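Beta-N-acetylhexosaminidase (Bacteroides fragilis, PDB 4PYS) probably hydrolyses terminal N-acetylhexosamine residues from the non-reducing ends of glycans, as a glycoside hydrolase of family 20. Local coordinates at residues G8-G16 with Q104-G112; Y388-W398 with R449-L457. All coordinates share one frame; numbering follows the deposited sequence.

In the fold
Contact 1 (8-16 with 104-112) lies in the family 20 domain 2 region and contact 2 (388-398 with 449-457) in that of the catalytic TIM barrel. Their centres are 23 Å apart and their nearest atoms about 4 Å, without touching. Helix 453-462 connects them: it begins in contact 2, and its Glu459 and Trp462 meet Pro13 of contact 1. Helix 470-486 also packs on both. In contact 2, Asn392 and Tyr390 hydrogen-bond glycerol, probably from the crystallisation liquor, which may mark the substrate pocket expected at the barrel mouth. The zinc ion, held by Cys242, Cys260, Cys301 and Cys304, belongs to neither contact.

Contact 1 (G8-G16 with Q104-G112); sequences GQIIMPTPG and QSLRQWNTG. With FMT (formic acid), chain K.
The Trp109 indole meets Ile11 CD1, which approaches its CE3 obliquely at 3.7 Å, the two side chains crossing at about a right angle; the modelled N of Gly8 lies over the centre of one face, but its position is doubtful, since Gly8 is poorly ordered and this N is implausibly close to Trp109 O. The second flat group, the Gln108 carboxamide, is paired with the backbone of one residue, selenomethionine Met12. Gln108 OE1 accepts from Met12 N at 2.7 Å in a nearly straight bond (169°), the donor tilted from the carbonyl plane. Gln108 NE2 donates to Met12 O at 3.0 Å, in the plane of that carbonyl but with a more bent N-H (145°). The two bonds fix the rotation of the amide, which an extended chain (chi2 -174°) carries out from the helix to the loop. Between the flat groups, Ile11 CG2 lies 3.7 Å from Ser105 OG, a hydroxyl hydrogen-bonded to Tyr80 OH and Lys160 NZ. Water 1 joins Gln9 N to Gln108 O, and a formic acid O2 accepts from Ile11 N at 2.9 Å. The loop thus lies along the last turns of helix 96-109. Val122 of strand 117-126 touches the Trp109 side chain, and Pro120 O accepts a hydrogen bond from its NE1, while Met12 packs on Phe473 and Val477 of helix 470-486.

Contact 2 (Y388-W398 with R449-L457); sequences YTYLNFPLTPW and RVFPRILAL. With FMT (formic acid), chain J.
Arg453 grips Phe393 O end-on where, in the catalytic TIM barrel, the loop following strand 381-383 meets the helices that follow strand 428-435. NH1 and NH2 of Arg453 both donate to that oxygen at 2.8 Å, reaching it from opposite faces of the carbonyl plane, while the oxygen stays in the guanidinium plane. Arg453 NH2 also donates to Arg449 O at 3.0 Å. A bend at chi3 (-57°) lays the guanidinium between two leucines, Leu391 CD2 over one face and Leu395 CD1 over the other. Leu391 crosses Ile454 at about a right angle, CD1 to CD1 3.9 Å, and its CD2 meets Leu457 CD1. Arg449 instead runs extended to Trp398 and stands nearly upright on the ring, the planes 80° apart: the guanidinium turns its edge to the ring, NH2 of Arg449 over one face of Trp398, in a cation-pi contact with Arg449 CZ 4.5 Å from the centroid of the six-membered ring. Its NH1 is held by Trp505 O and Met445 O, and water 2 bridges its NE to Asn392 O. At the far end, the buried carbonyl O of Tyr388 has no polar partner in the model and faces Leu457 CD2 at 3.9 Å.

Contact 1 (G8-G16 with Q104-G112)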
loop_
_atom_site.group_PDB
_atom_site.type_symbol
_atom_site.label_atom_id
_atom_site.label_comp_id
_atom_site.label_asym_id
_atom_site.label_seq_id
_atom_site.Cartn_x
_atom_site.Cartn_y
_atom_site.Cartn_z
ATOM N N GLY A 8 -8.586 -26.158 3.653
ATOM C CA GLY A 8 -7.697 -27.196 4.138
ATOM C C GLY A 8 -7.461 -27.024 5.621
ATOM O O GLY A 8 -8.270 -27.444 6.450
ATOM N N GLN A 9 -6.341 -26.397 5.955
ATOM C CA GLN A 9 -6.067 -26.037 7.335
ATOM C C GLN A 9 -6.595 -24.633 7.635
ATOM O O GLN A 9 -7.669 -24.476 8.214
ATOM C CB GLN A 9 -4.567 -26.146 7.639
ATOM C CG GLN A 9 -3.654 -25.551 6.565
ATOM C CD GLN A 9 -2.271 -25.249 7.084
ATOM O OE1 GLN A 9 -1.589 -24.363 6.572
ATOM N NE2 GLN A 9 -1.844 -25.987 8.102
ATOM N N ILE A 10 -5.852 -23.606 7.233
ATOM C CA ILE A 10 -6.174 -22.248 7.646
ATOM C C ILE A 10 -6.015 -21.223 6.536
ATOM O O ILE A 10 -5.288 -21.433 5.558
ATOM C CB ILE A 10 -5.308 -21.784 8.844
ATOM C CG1 ILE A 10 -3.900 -21.449 8.391
ATOM C CG2 ILE A 10 -5.276 -22.818 9.981
ATOM C CD1 ILE A 10 -3.228 -20.491 9.314
ATOM N N ILE A 11 -6.691 -20.099 6.711
ATOM C CA ILE A 11 -6.593 -18.983 5.779
ATOM C C ILE A 11 -6.073 -17.760 6.537
ATOM O O ILE A 11 -6.563 -17.465 7.635
ATOM C CB ILE A 11 -7.980 -18.630 5.186
ATOM C CG1 ILE A 11 -8.480 -19.747 4.264
ATOM C CG2 ILE A 11 -7.898 -17.328 4.416
ATOM C CD1 ILE A 11 -10.008 -19.719 4.028
HETATM N N MSE A 12 -5.081 -17.068 5.970
HETATM C CA MSE A 12 -4.592 -15.806 6.539
HETATM C C MSE A 12 -4.755 -14.676 5.541
HETATM O O MSE A 12 -4.457 -14.839 4.354
HETATM C CB MSE A 12 -3.118 -15.909 6.959
HETATM C CG MSE A 12 -2.871 -17.023 7.939
HETATM SE SE MSE A 12 -1.079 -16.963 8.685
HETATM C CE MSE A 12 -1.352 -15.490 9.924
ATOM N N PRO A 13 -5.252 -13.514 6.002
ATOM C CA PRO A 13 -5.703 -13.201 7.362
ATOM C C PRO A 13 -6.968 -13.985 7.721
ATOM O O PRO A 13 -7.683 -14.465 6.837
ATOM C CB PRO A 13 -5.981 -11.686 7.312
ATOM C CG PRO A 13 -6.145 -11.354 5.849
ATOM C CD PRO A 13 -5.322 -12.356 5.086
ATOM N N THR A 14 -7.220 -14.120 9.013
ATOM C CA THR A 14 -8.286 -14.994 9.527
ATOM C C THR A 14 -9.648 -14.516 9.070
ATOM O O THR A 14 -9.981 -13.342 9.271
ATOM C CB THR A 14 -8.290 -14.967 11.044
ATOM O OG1 THR A 14 -7.005 -15.381 11.526
ATOM C CG2 THR A 14 -9.369 -15.911 11.599
ATOM N N PRO A 15 -10.444 -15.413 8.450
ATOM C CA PRO A 15 -11.802 -15.010 8.052
ATOM C C PRO A 15 -12.686 -14.770 9.264
ATOM O O PRO A 15 -12.457 -15.355 10.335
ATOM C CB PRO A 15 -12.322 -16.228 7.273
ATOM C CG PRO A 15 -11.047 -16.914 6.742
ATOM C CD PRO A 15 -10.090 -16.749 7.933
ATOM N N GLY A 16 -13.704 -13.935 9.086
ATOM C CA GLY A 16 -14.608 -13.603 10.170
ATOM C C GLY A 16 -15.376 -14.798 10.679
ATOM O O GLY A 16 -15.572 -14.942 11.889
ATOM N N GLN A 104 -8.631 -15.449 -3.111
ATOM C CA GLN A 104 -7.455 -15.551 -2.248
ATOM C C GLN A 104 -7.691 -16.583 -1.139
ATOM O O GLN A 104 -6.785 -17.321 -0.766
ATOM C CB GLN A 104 -7.097 -14.191 -1.631
ATOM C CG GLN A 104 -6.677 -13.122 -2.630
ATOM C CD GLN A 104 -5.369 -13.447 -3.345
ATOM O OE1 GLN A 104 -4.744 -14.490 -3.110
ATOM N NE2 GLN A 104 -4.945 -12.540 -4.218
ATOM N N SER A 105 -8.908 -16.641 -0.606
ATOM C CA SER A 105 -9.209 -17.667 0.395
ATOM C C SER A 105 -9.198 -19.085 -0.195
ATOM O O SER A 105 -8.688 -20.015 0.437
ATOM C CB SER A 105 -10.538 -17.378 1.106
ATOM O OG SER A 105 -10.408 -16.238 1.943
ATOM N N LEU A 106 -9.757 -19.253 -1.391
ATOM C CA LEU A 106 -9.759 -20.564 -2.045
ATOM C C LEU A 106 -8.330 -21.050 -2.280
ATOM O O LEU A 106 -8.043 -22.245 -2.150
ATOM C CB LEU A 106 -10.530 -20.519 -3.374
ATOM C CG LEU A 106 -12.057 -20.452 -3.284
ATOM C CD1 LEU A 106 -12.669 -20.222 -4.666
ATOM C CD2 LEU A 106 -12.611 -21.731 -2.665
ATOM N N ARG A 107 -7.428 -20.130 -2.626
ATOM C CA ARG A 107 -6.014 -20.481 -2.813
ATOM C C ARG A 107 -5.446 -21.181 -1.591
ATOM O O ARG A 107 -4.720 -22.172 -1.712
ATOM C CB ARG A 107 -5.176 -19.220 -3.018
ATOM C CG ARG A 107 -5.208 -18.621 -4.387
ATOM C CD ARG A 107 -4.314 -17.379 -4.393
ATOM N NE ARG A 107 -2.884 -17.691 -4.441
ATOM C CZ ARG A 107 -1.929 -16.765 -4.347
ATOM N NH1 ARG A 107 -2.264 -15.492 -4.182
ATOM N NH2 ARG A 107 -0.649 -17.106 -4.426
ATOM N N GLN A 108 -5.760 -20.642 -0.412
ATOM C CA GLN A 108 -5.245 -21.185 0.840
ATOM C C GLN A 108 -6.069 -22.346 1.380
ATOM O O GLN A 108 -5.583 -23.116 2.204
ATOM C CB GLN A 108 -5.156 -20.080 1.896
ATOM C CG GLN A 108 -4.104 -19.045 1.550
ATOM C CD GLN A 108 -3.902 -18.017 2.640
ATOM O OE1 GLN A 108 -3.938 -18.336 3.831
ATOM N NE2 GLN A 108 -3.686 -16.773 2.239
ATOM N N TRP A 109 -7.308 -22.474 0.920
ATOM C CA TRP A 109 -8.190 -23.509 1.431
ATOM C C TRP A 109 -7.953 -24.849 0.722
ATOM O O TRP A 109 -8.206 -25.907 1.287
ATOM C CB TRP A 109 -9.658 -23.062 1.315
ATOM C CG TRP A 109 -10.607 -23.922 2.097
ATOM C CD1 TRP A 109 -11.550 -24.777 1.596
ATOM C CD2 TRP A 109 -10.707 -24.003 3.525
ATOM N NE1 TRP A 109 -12.225 -25.390 2.628
ATOM C CE2 TRP A 109 -11.720 -24.935 3.822
ATOM C CE3 TRP A 109 -10.030 -23.381 4.582
ATOM C CZ2 TRP A 109 -12.077 -25.260 5.143
ATOM C CZ3 TRP A 109 -10.384 -23.701 5.887
ATOM C CH2 TRP A 109 -11.394 -24.632 6.156
ATOM N N ASN A 110 -7.469 -24.790 -0.515
ATOM C CA ASN A 110 -7.062 -25.991 -1.240
ATOM C C ASN A 110 -6.036 -26.776 -0.417
ATOM O O ASN A 110 -5.056 -26.194 0.062
ATOM C CB ASN A 110 -6.455 -25.570 -2.584
ATOM C CG ASN A 110 -5.869 -26.733 -3.360
ATOM O OD1 ASN A 110 -6.362 -27.856 -3.288
ATOM N ND2 ASN A 110 -4.797 -26.468 -4.103
ATOM N N THR A 111 -6.252 -28.079 -0.233
ATOM C CA THR A 111 -5.355 -28.859 0.624
ATOM C C THR A 111 -3.973 -29.042 -0.001
ATOM O O THR A 111 -2.966 -29.139 0.710
ATOM C CB THR A 111 -5.909 -30.250 0.949
ATOM O OG1 THR A 111 -5.734 -31.111 -0.183
ATOM C CG2 THR A 111 -7.378 -30.183 1.329
ATOM N N GLY A 112 -3.926 -29.104 -1.329
ATOM C CA GLY A 112 -2.680 -29.374 -2.028
ATOM C C GLY A 112 -2.214 -30.806 -1.813
ATOM O O GLY A 112 -1.045 -31.126 -2.027
HETATM C C FMT K . -7.860 -19.623 9.783
HETATM O O1 FMT K . -8.163 -19.456 10.973
HETATM O O2 FMT K . -8.537 -20.255 8.961
HETATM O O HOH W 1 -4.758 -25.910 3.558
#

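Contact 2 (Y388-W398 with R449-L457)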
loop_
_atom_site.group_PDB
_atom_site.type_symbol
_atom_site.label_atom_id
_atom_site.label_comp_id
_atom_site.label_asym_id
_atom_site.label_seq_id
_atom_site.Cartn_x
_atom_site.Cartn_y
_atom_site.Cartn_z
ATOM N N TYR A 388 4.078 0.352 14.934
ATOM C CA TYR A 388 4.982 -0.706 14.484
ATOM C C TYR A 388 4.555 -1.183 13.102
ATOM O O TYR A 388 4.325 -2.385 12.873
ATOM C CB TYR A 388 4.917 -1.891 15.453
ATOM C CG TYR A 388 5.470 -1.560 16.819
ATOM C CD1 TYR A 388 6.823 -1.287 16.989
ATOM C CD2 TYR A 388 4.652 -1.544 17.948
ATOM C CE1 TYR A 388 7.344 -0.983 18.231
ATOM C CE2 TYR A 388 5.173 -1.247 19.199
ATOM C CZ TYR A 388 6.521 -0.972 19.334
ATOM O OH TYR A 388 7.055 -0.671 20.575
ATOM N N THR A 389 4.440 -0.238 12.172
ATOM C CA THR A 389 4.083 -0.578 10.804
ATOM C C THR A 389 5.224 -0.348 9.827
ATOM O O THR A 389 5.078 -0.659 8.642
ATOM C CB THR A 389 2.838 0.205 10.294
ATOM O OG1 THR A 389 3.198 1.562 9.963
ATOM C CG2 THR A 389 1.714 0.193 11.338
ATOM N N TYR A 390 6.348 0.206 10.300
ATOM C CA TYR A 390 7.510 0.416 9.432
ATOM C C TYR A 390 8.388 -0.828 9.380
ATOM O O TYR A 390 9.268 -1.026 10.223
ATOM C CB TYR A 390 8.338 1.625 9.874
ATOM C CG TYR A 390 7.775 2.943 9.377
ATOM C CD1 TYR A 390 6.439 3.059 8.991
ATOM C CD2 TYR A 390 8.589 4.067 9.278
ATOM C CE1 TYR A 390 5.926 4.286 8.523
ATOM C CE2 TYR A 390 8.091 5.278 8.818
ATOM C CZ TYR A 390 6.768 5.383 8.445
ATOM O OH TYR A 390 6.306 6.608 7.973
ATOM N N LEU A 391 8.144 -1.661 8.376
ATOM C CA LEU A 391 8.826 -2.949 8.256
ATOM C C LEU A 391 10.297 -2.811 7.900
ATOM O O LEU A 391 11.052 -3.786 7.968
ATOM C CB LEU A 391 8.089 -3.814 7.222
ATOM C CG LEU A 391 6.637 -4.080 7.614
ATOM C CD1 LEU A 391 5.836 -4.561 6.404
ATOM C CD2 LEU A 391 6.583 -5.101 8.738
ATOM N N ASN A 392 10.719 -1.605 7.510
ATOM C CA ASN A 392 12.145 -1.353 7.345
ATOM C C ASN A 392 12.902 -1.351 8.678
ATOM O O ASN A 392 14.131 -1.489 8.700
ATOM C CB ASN A 392 12.390 -0.037 6.581
ATOM C CG ASN A 392 11.568 1.105 7.127
ATOM O OD1 ASN A 392 10.334 1.080 7.062
ATOM N ND2 ASN A 392 12.242 2.128 7.655
ATOM N N PHE A 393 12.192 -1.192 9.793
ATOM C CA PHE A 393 12.856 -1.306 11.093
ATOM C C PHE A 393 13.194 -2.785 11.238
ATOM O O PHE A 393 12.299 -3.633 11.173
ATOM C CB PHE A 393 11.925 -0.911 12.248
ATOM C CG PHE A 393 11.666 0.576 12.366
ATOM C CD1 PHE A 393 11.939 1.443 11.312
ATOM C CD2 PHE A 393 11.136 1.099 13.542
ATOM C CE1 PHE A 393 11.689 2.820 11.432
ATOM C CE2 PHE A 393 10.886 2.466 13.675
ATOM C CZ PHE A 393 11.164 3.329 12.616
ATOM N N PRO A 394 14.477 -3.105 11.415
ATOM C CA PRO A 394 14.867 -4.515 11.543
ATOM C C PRO A 394 14.566 -5.030 12.948
ATOM O O PRO A 394 14.101 -4.253 13.774
ATOM C CB PRO A 394 16.374 -4.480 11.288
ATOM C CG PRO A 394 16.805 -3.099 11.733
ATOM C CD PRO A 394 15.639 -2.193 11.400
ATOM N N LEU A 395 14.798 -6.313 13.212
ATOM C CA LEU A 395 14.571 -6.852 14.557
ATOM C C LEU A 395 15.751 -6.592 15.493
ATOM O O LEU A 395 15.595 -6.627 16.720
ATOM C CB LEU A 395 14.271 -8.350 14.509
ATOM C CG LEU A 395 12.815 -8.779 14.342
ATOM C CD1 LEU A 395 12.299 -8.503 12.920
ATOM C CD2 LEU A 395 12.676 -10.250 14.710
ATOM N N THR A 396 16.929 -6.360 14.911
ATOM C CA THR A 396 18.144 -6.049 15.672
ATOM C C THR A 396 18.852 -4.935 14.902
ATOM O O THR A 396 18.606 -4.774 13.711
ATOM C CB THR A 396 19.064 -7.288 15.813
ATOM O OG1 THR A 396 19.328 -7.847 14.520
ATOM C CG2 THR A 396 18.410 -8.354 16.690
ATOM N N PRO A 397 19.710 -4.148 15.576
ATOM C CA PRO A 397 20.293 -2.960 14.934
ATOM C C PRO A 397 21.054 -3.232 13.633
ATOM O O PRO A 397 21.734 -4.252 13.501
ATOM C CB PRO A 397 21.246 -2.418 16.007
ATOM C CG PRO A 397 20.634 -2.864 17.301
ATOM C CD PRO A 397 20.061 -4.227 17.008
ATOM N N TRP A 398 20.938 -2.301 12.692
ATOM C CA TRP A 398 21.565 -2.419 11.385
ATOM C C TRP A 398 21.739 -1.029 10.801
ATOM O O TRP A 398 20.759 -0.320 10.580
ATOM C CB TRP A 398 20.701 -3.273 10.453
ATOM C CG TRP A 398 21.253 -3.350 9.065
ATOM C CD1 TRP A 398 22.368 -4.032 8.655
ATOM C CD2 TRP A 398 20.723 -2.712 7.903
ATOM N NE1 TRP A 398 22.549 -3.864 7.303
ATOM C CE2 TRP A 398 21.556 -3.049 6.820
ATOM C CE3 TRP A 398 19.622 -1.881 7.676
ATOM C CZ2 TRP A 398 21.316 -2.588 5.522
ATOM C CZ3 TRP A 398 19.383 -1.423 6.381
ATOM C CH2 TRP A 398 20.227 -1.780 5.325
ATOM N N ARG A 449 12.668 -8.451 5.744
ATOM C CA ARG A 449 12.105 -7.372 6.554
ATOM C C ARG A 449 10.576 -7.428 6.568
ATOM O O ARG A 449 9.927 -7.220 7.599
ATOM C CB ARG A 449 12.544 -6.017 5.967
ATOM C CG ARG A 449 13.991 -5.650 6.249
ATOM C CD ARG A 449 14.527 -4.703 5.164
ATOM N NE ARG A 449 15.832 -4.174 5.548
ATOM C CZ ARG A 449 16.963 -4.867 5.507
ATOM N NH1 ARG A 449 16.968 -6.125 5.074
ATOM N NH2 ARG A 449 18.096 -4.300 5.895
ATOM N N VAL A 450 9.996 -7.702 5.409
ATOM C CA VAL A 450 8.546 -7.678 5.262
ATOM C C VAL A 450 7.861 -8.846 5.982
ATOM O O VAL A 450 6.865 -8.639 6.684
ATOM C CB VAL A 450 8.160 -7.647 3.786
ATOM C CG1 VAL A 450 6.648 -7.805 3.620
ATOM C CG2 VAL A 450 8.630 -6.322 3.155
ATOM N N PHE A 451 8.399 -10.057 5.814
ATOM C CA PHE A 451 7.819 -11.265 6.434
ATOM C C PHE A 451 8.630 -11.734 7.626
ATOM O O PHE A 451 9.854 -11.772 7.554
ATOM C CB PHE A 451 7.781 -12.405 5.409
ATOM C CG PHE A 451 6.752 -12.204 4.335
ATOM C CD1 PHE A 451 7.069 -11.506 3.181
ATOM C CD2 PHE A 451 5.463 -12.694 4.498
ATOM C CE1 PHE A 451 6.112 -11.303 2.194
ATOM C CE2 PHE A 451 4.502 -12.497 3.518
ATOM C CZ PHE A 451 4.838 -11.802 2.369
ATOM N N PRO A 452 7.958 -12.193 8.699
ATOM C CA PRO A 452 6.514 -12.406 8.821
ATOM C C PRO A 452 5.740 -11.236 9.408
ATOM O O PRO A 452 4.545 -11.371 9.571
ATOM C CB PRO A 452 6.428 -13.579 9.817
ATOM C CG PRO A 452 7.616 -13.360 10.711
ATOM C CD PRO A 452 8.712 -12.825 9.802
ATOM N N ARG A 453 6.376 -10.120 9.736
ATOM C CA ARG A 453 5.634 -9.083 10.453
ATOM C C ARG A 453 4.461 -8.494 9.672
ATOM O O ARG A 453 3.470 -8.058 10.262
ATOM C CB ARG A 453 6.574 -7.997 10.970
ATOM C CG ARG A 453 7.512 -8.506 12.077
ATOM C CD ARG A 453 8.578 -7.471 12.447
ATOM N NE ARG A 453 9.358 -7.098 11.265
ATOM C CZ ARG A 453 10.186 -6.063 11.203
ATOM N NH1 ARG A 453 10.371 -5.285 12.263
ATOM N NH2 ARG A 453 10.828 -5.801 10.066
ATOM N N ILE A 454 4.536 -8.502 8.348
ATOM C CA ILE A 454 3.381 -8.007 7.572
ATOM C C ILE A 454 2.116 -8.847 7.801
ATOM O O ILE A 454 0.993 -8.374 7.616
ATOM C CB ILE A 454 3.694 -7.916 6.057
ATOM C CG1 ILE A 454 2.635 -7.043 5.363
ATOM C CG2 ILE A 454 3.783 -9.306 5.422
ATOM C CD1 ILE A 454 3.154 -6.255 4.218
ATOM N N LEU A 455 2.285 -10.096 8.225
ATOM C CA LEU A 455 1.116 -10.932 8.437
ATOM C C LEU A 455 0.322 -10.428 9.633
ATOM O O LEU A 455 -0.900 -10.554 9.671
ATOM C CB LEU A 455 1.538 -12.393 8.670
ATOM C CG LEU A 455 2.217 -13.071 7.482
ATOM C CD1 LEU A 455 2.678 -14.472 7.868
ATOM C CD2 LEU A 455 1.251 -13.151 6.318
ATOM N N ALA A 456 1.017 -9.875 10.620
ATOM C CA ALA A 456 0.329 -9.339 11.793
ATOM C C ALA A 456 -0.414 -8.072 11.403
ATOM O O ALA A 456 -1.533 -7.833 11.854
ATOM C CB ALA A 456 1.314 -9.064 12.910
ATOM N N LEU A 457 0.205 -7.268 10.545
ATOM C CA LEU A 457 -0.454 -6.057 10.046
ATOM C C LEU A 457 -1.673 -6.409 9.203
ATOM O O LEU A 457 -2.739 -5.807 9.368
ATOM C CB LEU A 457 0.541 -5.189 9.255
ATOM C CG LEU A 457 1.658 -4.622 10.135
ATOM C CD1 LEU A 457 2.755 -3.949 9.304
ATOM C CD2 LEU A 457 1.085 -3.658 11.174
HETATM C C FMT J . 10.049 -0.955 20.882
HETATM O O1 FMT J . 9.640 0.187 21.074
HETATM O O2 FMT J . 11.205 -1.223 20.548
HETATM O O HOH W 2 15.849 -1.657 6.532
#